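NAD(P)H-flavin oxidoreductase (Staphylococcus epidermidis ATCC 12228, PDB 3GBH) probably catalyses the NAD(P)H-dependent reduction of flavin or related substrates, carrying bound FMN in the manner of the nitroreductase family. Local coordinates at residues T43-S48 with S144-Q149; V49-W54 with E99-D104; G90-Y95 with L130-M135. All blocks are in the same frame, centred on the assembly; numbering follows the deposited sequence.

Interaction 1. Residues T43-S48 with S144-Q149; sequences TKAPSS and SLMAMQ. With FMN (flavin mononucleotide), chain E.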
loop_
_atom_site.group_PDB
_atom_site.type_symbol
_atom_site.label_atom_id
_atom_site.label_comp_id
_atom_site.label_asym_id
_atom_site.label_seq_id
_atom_site.Cartn_x
_atom_site.Cartn_y
_atom_site.Cartn_z
ATOM N N THR B 43 30.309 1.322 3.772
ATOM C CA THR B 43 31.089 1.080 2.552
ATOM C C THR B 43 30.488 -0.030 1.683
ATOM O O THR B 43 31.052 -0.360 0.639
ATOM C CB THR B 43 32.541 0.754 2.895
ATOM O OG1 THR B 43 32.571 -0.368 3.782
ATOM C CG2 THR B 43 33.209 1.971 3.528
ATOM N N LYS B 44 29.333 -0.579 2.094
ATOM C CA LYS B 44 28.459 -1.365 1.185
ATOM C C LYS B 44 27.742 -0.501 0.151
ATOM O O LYS B 44 27.080 -1.018 -0.743
ATOM C CB LYS B 44 27.432 -2.201 1.963
ATOM C CG LYS B 44 28.032 -3.338 2.725
ATOM C CD LYS B 44 27.016 -4.121 3.629
ATOM C CE LYS B 44 26.054 -4.964 2.808
ATOM N NZ LYS B 44 26.773 -6.033 2.091
ATOM N N ALA B 45 27.848 0.817 0.288
ATOM C CA ALA B 45 27.370 1.774 -0.703
ATOM C C ALA B 45 27.916 1.432 -2.079
ATOM O O ALA B 45 29.020 0.893 -2.196
ATOM C CB ALA B 45 27.828 3.190 -0.316
ATOM N N PRO B 46 27.177 1.798 -3.130
ATOM C CA PRO B 46 27.675 1.564 -4.468
ATOM C C PRO B 46 28.674 2.645 -4.864
ATOM O O PRO B 46 28.709 3.723 -4.277
ATOM C CB PRO B 46 26.409 1.677 -5.328
ATOM C CG PRO B 46 25.575 2.670 -4.597
ATOM C CD PRO B 46 25.871 2.482 -3.139
ATOM N N SER B 47 29.475 2.348 -5.873
ATOM C CA SER B 47 30.392 3.322 -6.425
ATOM C C SER B 47 30.633 3.005 -7.882
ATOM O O SER B 47 30.440 1.867 -8.329
ATOM C CB SER B 47 31.716 3.318 -5.664
ATOM O OG SER B 47 32.353 2.049 -5.784
ATOM N N SER B 48 31.075 4.018 -8.626
ATOM C CA SER B 48 31.288 3.866 -10.061
ATOM C C SER B 48 32.331 2.757 -10.258
ATOM O O SER B 48 33.369 2.759 -9.611
ATOM C CB SER B 48 31.723 5.231 -10.667
ATOM O OG SER B 48 32.038 5.126 -12.045
ATOM N N SER B 144 29.966 10.734 -1.300
ATOM C CA SER B 144 28.701 11.226 -0.758
ATOM C C SER B 144 27.652 10.114 -0.596
ATOM O O SER B 144 26.877 10.095 0.371
ATOM C CB SER B 144 28.191 12.388 -1.629
ATOM O OG SER B 144 29.151 13.451 -1.609
ATOM N N LEU B 145 27.610 9.178 -1.542
ATOM C CA LEU B 145 26.723 8.032 -1.401
ATOM C C LEU B 145 27.050 7.254 -0.116
ATOM O O LEU B 145 26.151 6.898 0.655
ATOM C CB LEU B 145 26.774 7.124 -2.628
ATOM C CG LEU B 145 26.304 7.702 -3.983
ATOM C CD1 LEU B 145 26.567 6.716 -5.089
ATOM C CD2 LEU B 145 24.819 8.078 -3.930
HETATM N N MSE B 146 28.340 6.986 0.106
HETATM C CA MSE B 146 28.804 6.283 1.300
HETATM C C MSE B 146 28.502 7.111 2.552
HETATM O O MSE B 146 28.019 6.585 3.536
HETATM C CB MSE B 146 30.290 5.977 1.166
HETATM C CG MSE B 146 30.897 5.161 2.264
HETATM SE SE MSE B 146 31.365 6.237 3.809
HETATM C CE MSE B 146 32.788 7.314 2.951
ATOM N N ALA B 147 28.753 8.409 2.492
ATOM C CA ALA B 147 28.483 9.297 3.633
ATOM C C ALA B 147 27.020 9.244 4.125
ATOM O O ALA B 147 26.777 9.194 5.356
ATOM C CB ALA B 147 28.879 10.740 3.306
HETATM N N MSE B 148 26.053 9.213 3.192
HETATM C CA MSE B 148 24.648 9.150 3.598
HETATM C C MSE B 148 24.398 7.838 4.328
HETATM O O MSE B 148 23.791 7.800 5.381
HETATM C CB MSE B 148 23.719 9.242 2.384
HETATM C CG MSE B 148 22.257 9.291 2.766
HETATM SE SE MSE B 148 21.748 11.037 3.492
HETATM C CE MSE B 148 21.449 10.534 5.365
ATOM N N GLN B 149 24.851 6.737 3.747
ATOM C CA GLN B 149 24.670 5.461 4.378
ATOM C C GLN B 149 25.399 5.406 5.739
ATOM O O GLN B 149 24.891 4.812 6.676
ATOM C CB GLN B 149 25.060 4.338 3.424
ATOM C CG GLN B 149 24.726 2.958 3.897
ATOM C CD GLN B 149 24.608 1.974 2.744
ATOM O OE1 GLN B 149 23.747 2.111 1.892
ATOM N NE2 GLN B 149 25.484 0.970 2.726
HETATM N N1 FMN E . 26.272 0.370 -13.289
HETATM C C2 FMN E . 25.977 0.222 -14.629
HETATM O O2 FMN E . 25.552 -0.875 -15.041
HETATM N N3 FMN E . 26.168 1.286 -15.500
HETATM C C4 FMN E . 26.646 2.511 -15.060
HETATM O O4 FMN E . 26.783 3.422 -15.898
HETATM C C4A FMN E . 26.966 2.671 -13.692
HETATM N N5 FMN E . 27.489 3.860 -13.197
HETATM C C5A FMN E . 27.509 4.064 -11.824
HETATM C C6 FMN E . 27.717 5.342 -11.310
HETATM C C7 FMN E . 27.720 5.589 -9.961
HETATM C C7M FMN E . 27.929 6.986 -9.433
HETATM C C8 FMN E . 27.517 4.538 -9.086
HETATM C C8M FMN E . 27.497 4.812 -7.616
HETATM C C9 FMN E . 27.302 3.259 -9.571
HETATM C C9A FMN E . 27.304 2.994 -10.950
HETATM N N10 FMN E . 27.089 1.717 -11.472
HETATM C C10 FMN E . 26.794 1.581 -12.816
HETATM C "C1'" FMN E . 26.810 0.543 -10.542
HETATM C "C2'" FMN E . 28.120 0.080 -9.921
HETATM O "O2'" FMN E . 28.838 -0.761 -10.814
HETATM C "C3'" FMN E . 27.810 -0.718 -8.665
HETATM O "O3'" FMN E . 27.156 0.103 -7.735
HETATM C "C4'" FMN E . 29.048 -1.347 -8.043
HETATM O "O4'" FMN E . 29.491 -2.316 -8.982
HETATM C "C5'" FMN E . 28.694 -1.969 -6.693
HETATM O "O5'" FMN E . 27.706 -3.006 -6.830
HETATM P P FMN E . 26.316 -2.914 -6.034
HETATM O O1P FMN E . 25.446 -4.106 -6.417
HETATM O O2P FMN E . 25.628 -1.623 -6.408
HETATM O O3P FMN E . 26.503 -2.872 -4.565
HETATM O O HOH W 1 24.076 0.306 -0.152
#

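Interaction 2. Residues V49-W54 with E99-D104; sequences VNMQPW and EQIYGD. With CA (calcium ion), chain N; FMN (flavin mononucleotide), chain E.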
loop_
_atom_site.group_PDB
_atom_site.type_symbol
_atom_site.label_atom_id
_atom_site.label_comp_id
_atom_site.label_asym_id
_atom_site.label_seq_id
_atom_site.Cartn_x
_atom_site.Cartn_y
_atom_site.Cartn_z
ATOM N N VAL B 49 32.016 1.796 -11.126
ATOM C CA VAL B 49 32.815 0.572 -11.362
ATOM C C VAL B 49 33.347 -0.121 -10.103
ATOM O O VAL B 49 34.368 -0.803 -10.150
ATOM C CB VAL B 49 33.919 0.769 -12.448
ATOM C CG1 VAL B 49 33.227 0.953 -13.818
ATOM C CG2 VAL B 49 34.815 1.949 -12.142
ATOM N N ASN B 50 32.601 0.022 -9.005
ATOM C CA ASN B 50 32.969 -0.535 -7.715
ATOM C C ASN B 50 34.376 -0.157 -7.247
ATOM O O ASN B 50 35.026 -0.921 -6.531
ATOM C CB ASN B 50 32.794 -2.052 -7.733
ATOM C CG ASN B 50 32.674 -2.645 -6.339
ATOM O OD1 ASN B 50 32.151 -2.006 -5.412
ATOM N ND2 ASN B 50 33.170 -3.866 -6.180
HETATM N N MSE B 51 34.818 1.039 -7.610
HETATM C CA MSE B 51 36.200 1.417 -7.358
HETATM C C MSE B 51 36.380 2.015 -5.982
HETATM O O MSE B 51 37.499 2.192 -5.570
HETATM C CB MSE B 51 36.727 2.336 -8.446
HETATM C CG MSE B 51 38.230 2.271 -8.595
HETATM SE SE MSE B 51 38.838 0.536 -9.242
HETATM C CE MSE B 51 38.177 0.653 -11.056
ATOM N N GLN B 52 35.297 2.313 -5.265
ATOM C CA GLN B 52 35.391 2.600 -3.835
ATOM C C GLN B 52 36.474 3.644 -3.512
ATOM O O GLN B 52 37.409 3.368 -2.792
ATOM C CB GLN B 52 35.679 1.300 -3.112
ATOM C CG GLN B 52 34.578 0.271 -3.292
ATOM C CD GLN B 52 35.015 -1.088 -2.823
ATOM O OE1 GLN B 52 35.248 -1.311 -1.613
ATOM N NE2 GLN B 52 35.203 -1.994 -3.778
ATOM N N PRO B 53 36.339 4.863 -4.054
ATOM C CA PRO B 53 37.414 5.857 -3.923
ATOM C C PRO B 53 37.464 6.613 -2.576
ATOM O O PRO B 53 38.324 7.516 -2.378
ATOM C CB PRO B 53 37.088 6.823 -5.038
ATOM C CG PRO B 53 35.573 6.854 -5.063
ATOM C CD PRO B 53 35.177 5.399 -4.779
ATOM N N TRP B 54 36.566 6.270 -1.660
ATOM C CA TRP B 54 36.435 7.006 -0.415
ATOM C C TRP B 54 37.544 6.629 0.540
ATOM O O TRP B 54 37.934 5.459 0.621
ATOM C CB TRP B 54 35.098 6.739 0.258
ATOM C CG TRP B 54 34.636 5.311 0.175
ATOM C CD1 TRP B 54 35.177 4.237 0.808
ATOM C CD2 TRP B 54 33.552 4.807 -0.620
ATOM N NE1 TRP B 54 34.475 3.099 0.492
ATOM C CE2 TRP B 54 33.480 3.421 -0.396
ATOM C CE3 TRP B 54 32.630 5.399 -1.484
ATOM C CZ2 TRP B 54 32.532 2.618 -1.014
ATOM C CZ3 TRP B 54 31.688 4.606 -2.103
ATOM C CH2 TRP B 54 31.633 3.242 -1.866
ATOM N N GLU B 99 43.220 -3.755 -9.258
ATOM C CA GLU B 99 43.697 -5.132 -9.291
ATOM C C GLU B 99 43.290 -5.841 -8.004
ATOM O O GLU B 99 42.824 -6.972 -8.038
ATOM C CB GLU B 99 45.206 -5.201 -9.538
ATOM C CG GLU B 99 45.645 -4.808 -10.989
ATOM C CD GLU B 99 45.202 -5.831 -12.061
ATOM O OE1 GLU B 99 44.721 -6.944 -11.683
ATOM O OE2 GLU B 99 45.353 -5.517 -13.279
ATOM N N GLN B 100 43.404 -5.135 -6.878
ATOM C CA GLN B 100 43.037 -5.695 -5.571
ATOM C C GLN B 100 41.569 -6.029 -5.480
ATOM O O GLN B 100 41.210 -7.139 -5.081
ATOM C CB GLN B 100 43.369 -4.705 -4.446
ATOM C CG GLN B 100 43.099 -5.262 -3.068
ATOM C CD GLN B 100 43.269 -4.237 -1.963
ATOM O OE1 GLN B 100 43.724 -3.108 -2.197
ATOM N NE2 GLN B 100 42.890 -4.631 -0.738
ATOM N N ILE B 101 40.727 -5.047 -5.830
ATOM C CA ILE B 101 39.281 -5.150 -5.727
ATOM C C ILE B 101 38.763 -6.261 -6.627
ATOM O O ILE B 101 38.019 -7.178 -6.196
ATOM C CB ILE B 101 38.604 -3.769 -6.122
ATOM C CG1 ILE B 101 38.901 -2.698 -5.062
ATOM C CG2 ILE B 101 37.085 -3.875 -6.242
ATOM C CD1 ILE B 101 38.512 -1.261 -5.505
ATOM N N TYR B 102 39.159 -6.188 -7.889
ATOM C CA TYR B 102 38.661 -7.139 -8.867
ATOM C C TYR B 102 39.271 -8.505 -8.613
ATOM O O TYR B 102 38.596 -9.524 -8.769
ATOM C CB TYR B 102 38.881 -6.625 -10.280
ATOM C CG TYR B 102 37.871 -5.537 -10.656
ATOM C CD1 TYR B 102 37.828 -4.309 -9.991
ATOM C CD2 TYR B 102 36.956 -5.756 -11.654
ATOM C CE1 TYR B 102 36.875 -3.314 -10.347
ATOM C CE2 TYR B 102 36.026 -4.798 -12.018
ATOM C CZ TYR B 102 35.979 -3.588 -11.374
ATOM O OH TYR B 102 35.022 -2.674 -11.758
ATOM N N GLY B 103 40.511 -8.519 -8.152
ATOM C CA GLY B 103 41.167 -9.753 -7.715
ATOM C C GLY B 103 40.388 -10.441 -6.595
ATOM O O GLY B 103 40.212 -11.664 -6.599
ATOM N N ASP B 104 39.920 -9.646 -5.633
ATOM C CA ASP B 104 39.071 -10.142 -4.529
ATOM C C ASP B 104 37.774 -10.746 -5.037
ATOM O O ASP B 104 37.298 -11.752 -4.509
ATOM C CB ASP B 104 38.764 -9.012 -3.518
ATOM C CG ASP B 104 39.974 -8.644 -2.630
ATOM O OD1 ASP B 104 41.058 -9.252 -2.766
ATOM O OD2 ASP B 104 39.842 -7.713 -1.795
HETATM CA CA CA N . 43.045 -10.482 -2.694
HETATM N N1 FMN E . 26.272 0.370 -13.289
HETATM C C2 FMN E . 25.977 0.222 -14.629
HETATM O O2 FMN E . 25.552 -0.875 -15.041
HETATM N N3 FMN E . 26.168 1.286 -15.500
HETATM C C4 FMN E . 26.646 2.511 -15.060
HETATM O O4 FMN E . 26.783 3.422 -15.898
HETATM C C4A FMN E . 26.966 2.671 -13.692
HETATM N N5 FMN E . 27.489 3.860 -13.197
HETATM C C5A FMN E . 27.509 4.064 -11.824
HETATM C C6 FMN E . 27.717 5.342 -11.310
HETATM C C7 FMN E . 27.720 5.589 -9.961
HETATM C C7M FMN E . 27.929 6.986 -9.433
HETATM C C8 FMN E . 27.517 4.538 -9.086
HETATM C C8M FMN E . 27.497 4.812 -7.616
HETATM C C9 FMN E . 27.302 3.259 -9.571
HETATM C C9A FMN E . 27.304 2.994 -10.950
HETATM N N10 FMN E . 27.089 1.717 -11.472
HETATM C C10 FMN E . 26.794 1.581 -12.816
HETATM C "C1'" FMN E . 26.810 0.543 -10.542
HETATM C "C2'" FMN E . 28.120 0.080 -9.921
HETATM O "O2'" FMN E . 28.838 -0.761 -10.814
HETATM C "C3'" FMN E . 27.810 -0.718 -8.665
HETATM O "O3'" FMN E . 27.156 0.103 -7.735
HETATM C "C4'" FMN E . 29.048 -1.347 -8.043
HETATM O "O4'" FMN E . 29.491 -2.316 -8.982
HETATM C "C5'" FMN E . 28.694 -1.969 -6.693
HETATM O "O5'" FMN E . 27.706 -3.006 -6.830
HETATM P P FMN E . 26.316 -2.914 -6.034
HETATM O O1P FMN E . 25.446 -4.106 -6.417
HETATM O O2P FMN E . 25.628 -1.623 -6.408
HETATM O O3P FMN E . 26.503 -2.872 -4.565
HETATM O O HOH W 2 43.118 -9.122 -4.748
HETATM O O HOH W 3 43.673 -8.756 -1.461
HETATM O O HOH W 4 44.539 -11.689 -0.559
#

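Interaction 3. Residues G90-Y95 with L130-M135; sequences GDLQNY and LSREGM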
loop_
_atom_site.group_PDB
_atom_site.type_symbol
_atom_site.label_atom_id
_atom_site.label_comp_id
_atom_site.label_asym_id
_atom_site.label_seq_id
_atom_site.Cartn_x
_atom_site.Cartn_y
_atom_site.Cartn_z
ATOM N N GLY B 90 38.300 11.836 -1.300
ATOM C CA GLY B 90 38.166 11.032 -2.495
ATOM C C GLY B 90 39.558 10.837 -3.081
ATOM O O GLY B 90 40.346 11.772 -3.154
ATOM N N ASP B 91 39.879 9.612 -3.460
ATOM C CA ASP B 91 41.185 9.304 -4.066
ATOM C C ASP B 91 41.072 9.488 -5.587
ATOM O O ASP B 91 40.383 8.737 -6.256
ATOM C CB ASP B 91 41.571 7.869 -3.698
ATOM C CG ASP B 91 42.870 7.432 -4.273
ATOM O OD1 ASP B 91 43.632 8.232 -4.895
ATOM O OD2 ASP B 91 43.157 6.257 -4.028
ATOM N N LEU B 92 41.754 10.489 -6.125
ATOM C CA LEU B 92 41.717 10.772 -7.574
ATOM C C LEU B 92 42.487 9.731 -8.387
ATOM O O LEU B 92 42.357 9.707 -9.617
ATOM C CB LEU B 92 42.308 12.171 -7.867
ATOM C CG LEU B 92 41.597 13.374 -7.246
ATOM C CD1 LEU B 92 42.410 14.661 -7.505
ATOM C CD2 LEU B 92 40.192 13.512 -7.783
ATOM N N GLN B 93 43.280 8.889 -7.709
ATOM C CA GLN B 93 43.952 7.723 -8.324
ATOM C C GLN B 93 43.403 6.403 -7.795
ATOM O O GLN B 93 44.128 5.416 -7.602
ATOM C CB GLN B 93 45.456 7.818 -8.118
ATOM C CG GLN B 93 46.062 9.057 -8.769
ATOM C CD GLN B 93 47.501 9.254 -8.399
ATOM O OE1 GLN B 93 48.285 8.324 -8.444
ATOM N NE2 GLN B 93 47.864 10.479 -8.041
ATOM N N ASN B 94 42.084 6.372 -7.624
ATOM C CA ASN B 94 41.408 5.258 -7.028
ATOM C C ASN B 94 41.603 3.933 -7.772
ATOM O O ASN B 94 41.436 2.853 -7.176
ATOM C CB ASN B 94 39.918 5.572 -6.878
ATOM C CG ASN B 94 39.282 6.046 -8.163
ATOM O OD1 ASN B 94 39.158 5.269 -9.090
ATOM N ND2 ASN B 94 38.854 7.340 -8.223
ATOM N N TYR B 95 41.922 4.034 -9.067
ATOM C CA TYR B 95 42.119 2.874 -9.954
ATOM C C TYR B 95 43.387 2.109 -9.590
ATOM O O TYR B 95 43.590 0.976 -10.024
ATOM C CB TYR B 95 42.188 3.308 -11.424
ATOM C CG TYR B 95 43.153 4.448 -11.650
ATOM C CD1 TYR B 95 44.518 4.228 -11.678
ATOM C CD2 TYR B 95 42.694 5.763 -11.744
ATOM C CE1 TYR B 95 45.391 5.267 -11.842
ATOM C CE2 TYR B 95 43.553 6.795 -11.917
ATOM C CZ TYR B 95 44.902 6.555 -11.948
ATOM O OH TYR B 95 45.772 7.616 -12.113
ATOM N N LEU B 130 40.603 10.136 -17.572
ATOM C CA LEU B 130 39.699 11.184 -17.136
ATOM C C LEU B 130 40.458 12.428 -16.703
ATOM O O LEU B 130 41.508 12.335 -16.082
ATOM C CB LEU B 130 38.846 10.715 -15.933
ATOM C CG LEU B 130 37.702 9.751 -16.207
ATOM C CD1 LEU B 130 37.219 9.119 -14.880
ATOM C CD2 LEU B 130 36.568 10.467 -16.892
ATOM N N SER B 131 39.909 13.593 -17.017
ATOM C CA SER B 131 40.442 14.849 -16.514
ATOM C C SER B 131 40.381 14.864 -15.001
ATOM O O SER B 131 39.595 14.134 -14.377
ATOM C CB SER B 131 39.634 16.036 -17.070
ATOM O OG SER B 131 38.307 16.084 -16.529
ATOM N N ARG B 132 41.202 15.705 -14.393
ATOM C CA ARG B 132 41.122 15.906 -12.955
ATOM C C ARG B 132 39.703 16.317 -12.503
ATOM O O ARG B 132 39.197 15.793 -11.501
ATOM C CB ARG B 132 42.171 16.926 -12.484
ATOM C CG ARG B 132 42.217 17.083 -10.954
ATOM C CD ARG B 132 43.255 18.124 -10.500
ATOM N NE ARG B 132 43.275 18.303 -9.037
ATOM C CZ ARG B 132 44.120 17.698 -8.194
ATOM N NH1 ARG B 132 45.041 16.849 -8.639
ATOM N NH2 ARG B 132 44.038 17.942 -6.884
ATOM N N GLU B 133 39.061 17.240 -13.220
ATOM C CA GLU B 133 37.701 17.697 -12.857
ATOM C C GLU B 133 36.668 16.569 -12.973
ATOM O O GLU B 133 35.859 16.349 -12.062
ATOM C CB GLU B 133 37.271 18.947 -13.678
ATOM C CG GLU B 133 35.962 19.564 -13.133
ATOM C CD GLU B 133 35.544 20.882 -13.800
ATOM O OE1 GLU B 133 36.362 21.445 -14.561
ATOM O OE2 GLU B 133 34.393 21.341 -13.548
ATOM N N GLY B 134 36.724 15.817 -14.067
ATOM C CA GLY B 134 35.874 14.648 -14.222
ATOM C C GLY B 134 36.062 13.623 -13.107
ATOM O O GLY B 134 35.107 13.078 -12.585
HETATM N N MSE B 135 37.298 13.325 -12.754
HETATM C CA MSE B 135 37.540 12.417 -11.616
HETATM C C MSE B 135 37.068 12.994 -10.270
HETATM O O MSE B 135 36.505 12.270 -9.449
HETATM C CB MSE B 135 39.009 12.021 -11.530
HETATM C CG MSE B 135 39.257 10.879 -10.513
HETATM SE SE MSE B 135 38.361 9.221 -11.006
HETATM C CE MSE B 135 39.946 8.342 -11.787
#

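Interaction 1. Residues T43-S48 with S144-Q149
The FMN pocket of the nitroreductase fold has one wall built by P46 and L145, where the loop that follows helix 32-42 lies against the long helix 132-156. The two side chains cross at about a right angle, P46 CG standing 4.2 Å from L145 CD1. Both also reach the cofactor. L145 has CG anti to its carbonyl carbon (chi1 -63°) and an extended chi2 of 174°, which brings CD1 onto the dimethylbenzene end of the flavin, 3.3 Å from FMN C8M. P46 meets the ribityl chain instead, with CB in tight contact, 3.0 Å from FMN O3'. The carbonyl oxygen of P46, buried beside L145 CD1, finds no polar partner in the model.

One residue before P46, A45 sets its methyl directly onto the helix backbone, CB lying 3.6 Å from M146 CA. T43 and M146 run side by side and point the same way, the methyl T43 CG2 resting 4.1 Å from M146 CG. This apolar layer continues against W54 of strand 54-59.

The polar edge of the contact belongs to Q149, whose extended side chain reaches the C-terminal end of helix 32-42, where NE2 donates to the carbonyl of K41. The same nitrogen passes near A45 N, but both are donors and no bond joins them. The K44 and A45 carbonyls face the second subunit, K44 O accepting from R18 and R203 of that chain and A45 O from its R203. Both arginines also bind FMN, so the loop holds residues of the partner subunit's half of the site. On its other amide atom, Q149 OE1 accepts from a water 2.7 Å away; the water oxygen is 3.3 Å from K44 O, at most a weak bond.

Interaction 2. Residues V49-W54 with E99-D104
Y102 and I101, neighbours on helix 98-107, meet the loop 49-54 in different ways: the tyrosine extends its hydroxyl to a backbone carbonyl, while the isoleucine inserts its branches among three residues. Y102 OH donates to V49 O at 2.6 Å. The carbonyl oxygen lies at the edge of the ring, near its plane, whereas the hydroxyl approaches from above the carbonyl plane, 36° out of it. Beside this bond the terminal methyl of selenomethionine M51 comes obliquely to the ring, CE 4.2 Å from Y102 CE1.

I101 has CG2 anti to its backbone N, and this methyl meets N50 O and Q52 NE2, the latter at 3.6 Å. Its CD1 touches M51 O, also at 3.6 Å, and the M51 and I101 side chains cross obliquely, M51 SE lying 4.2 Å from I101 CD1. Q52 and I101 slide past each other in opposite directions. The amide of Q52 bonds within its own loop, NE2 giving N50 O a bond of 3.0 Å with a nearly straight N-H...O angle of 163°, the acceptor close to the amide plane. Q52 OE1 accepts from L204 N of the second subunit, and N50 ND2 donates to V202 O of that chain.

N50 also lines the FMN pocket, CB lying 3.5 Å from FMN O4'. Further along the helix, D104 OD1 binds a calcium ion at 2.3 Å, together with E107. In the loop, where V49, N50 and Q52 all have positive phi, one bond from the helix and one from within the loop hold the V49 and N50 carbonyls, consistent with a backbone kept in shape beside the flavin.

Interaction 3. Residues G90-Y95 with L130-M135
M135 and L92 make the dense half of this contact, sliding past each other in opposite directions. M135 has CG anti to its backbone N (chi1 -170°), which places CG beside the loop backbone, 3.4 Å from L92 O and 3.9 Å from L92 CD2. Beyond CG the selenomethionine chain bends, and its selenium meets N94 tip to tip, SE 3.4 Å from N94 ND2. The terminal methyl ends at the edge of the Y95 ring, in its plane, with M135 CE 3.8 Å from Y95 CD2. Y127 of helix 113-128 also packs on M135 and N94.

The shape that receives M135 is a type I beta turn from D91 to N94 at the end of strand 84-91. D91 OD1 accepts from Q93 N, an Asx turn, and N94 ND2 donates to D91 O almost in line with the carbonyl bond (C=O...N 169°). D91 is further held by salt bridges to R55 and R182. Across the contact, helix 132-156 starts with S131 as N-cap, its OG accepting from G134 N at 2.9 Å.

One helical turn before M135 the packing thins towards solvent. R132 is exposed, extended from CG to NE, and crosses L92 at about a right angle. A single methyl makes this meeting, L92 CD1 sitting over the centre of one guanidinium face, 3.6 Å from R132 CZ, while R132 NH1 donates to the carbonyl of D181.

Overall arrangement
From the N terminus, residues 43-48 follow helix 32-42 and close the widest loop, pairing in interaction 1 with helix 132-156. Both other contacts nest inside it. Residues 49-54 continue directly into strand 54-59 and pair with helix 98-107 in interaction 2; the chain meets 90-95, at the end of strand 84-91, before that helix, and 130-135 after it, so interactions 2 and 3 cross. Interactions 1 and 2 touch where W54 packs on T43 and M146, and both reach FMN and the second subunit. Interactions 2 and 3 join through P53 O and D91 N, 2.8 Å apart, linking neighbouring sheet strands, while interactions 1 and 3 share helix 132-156.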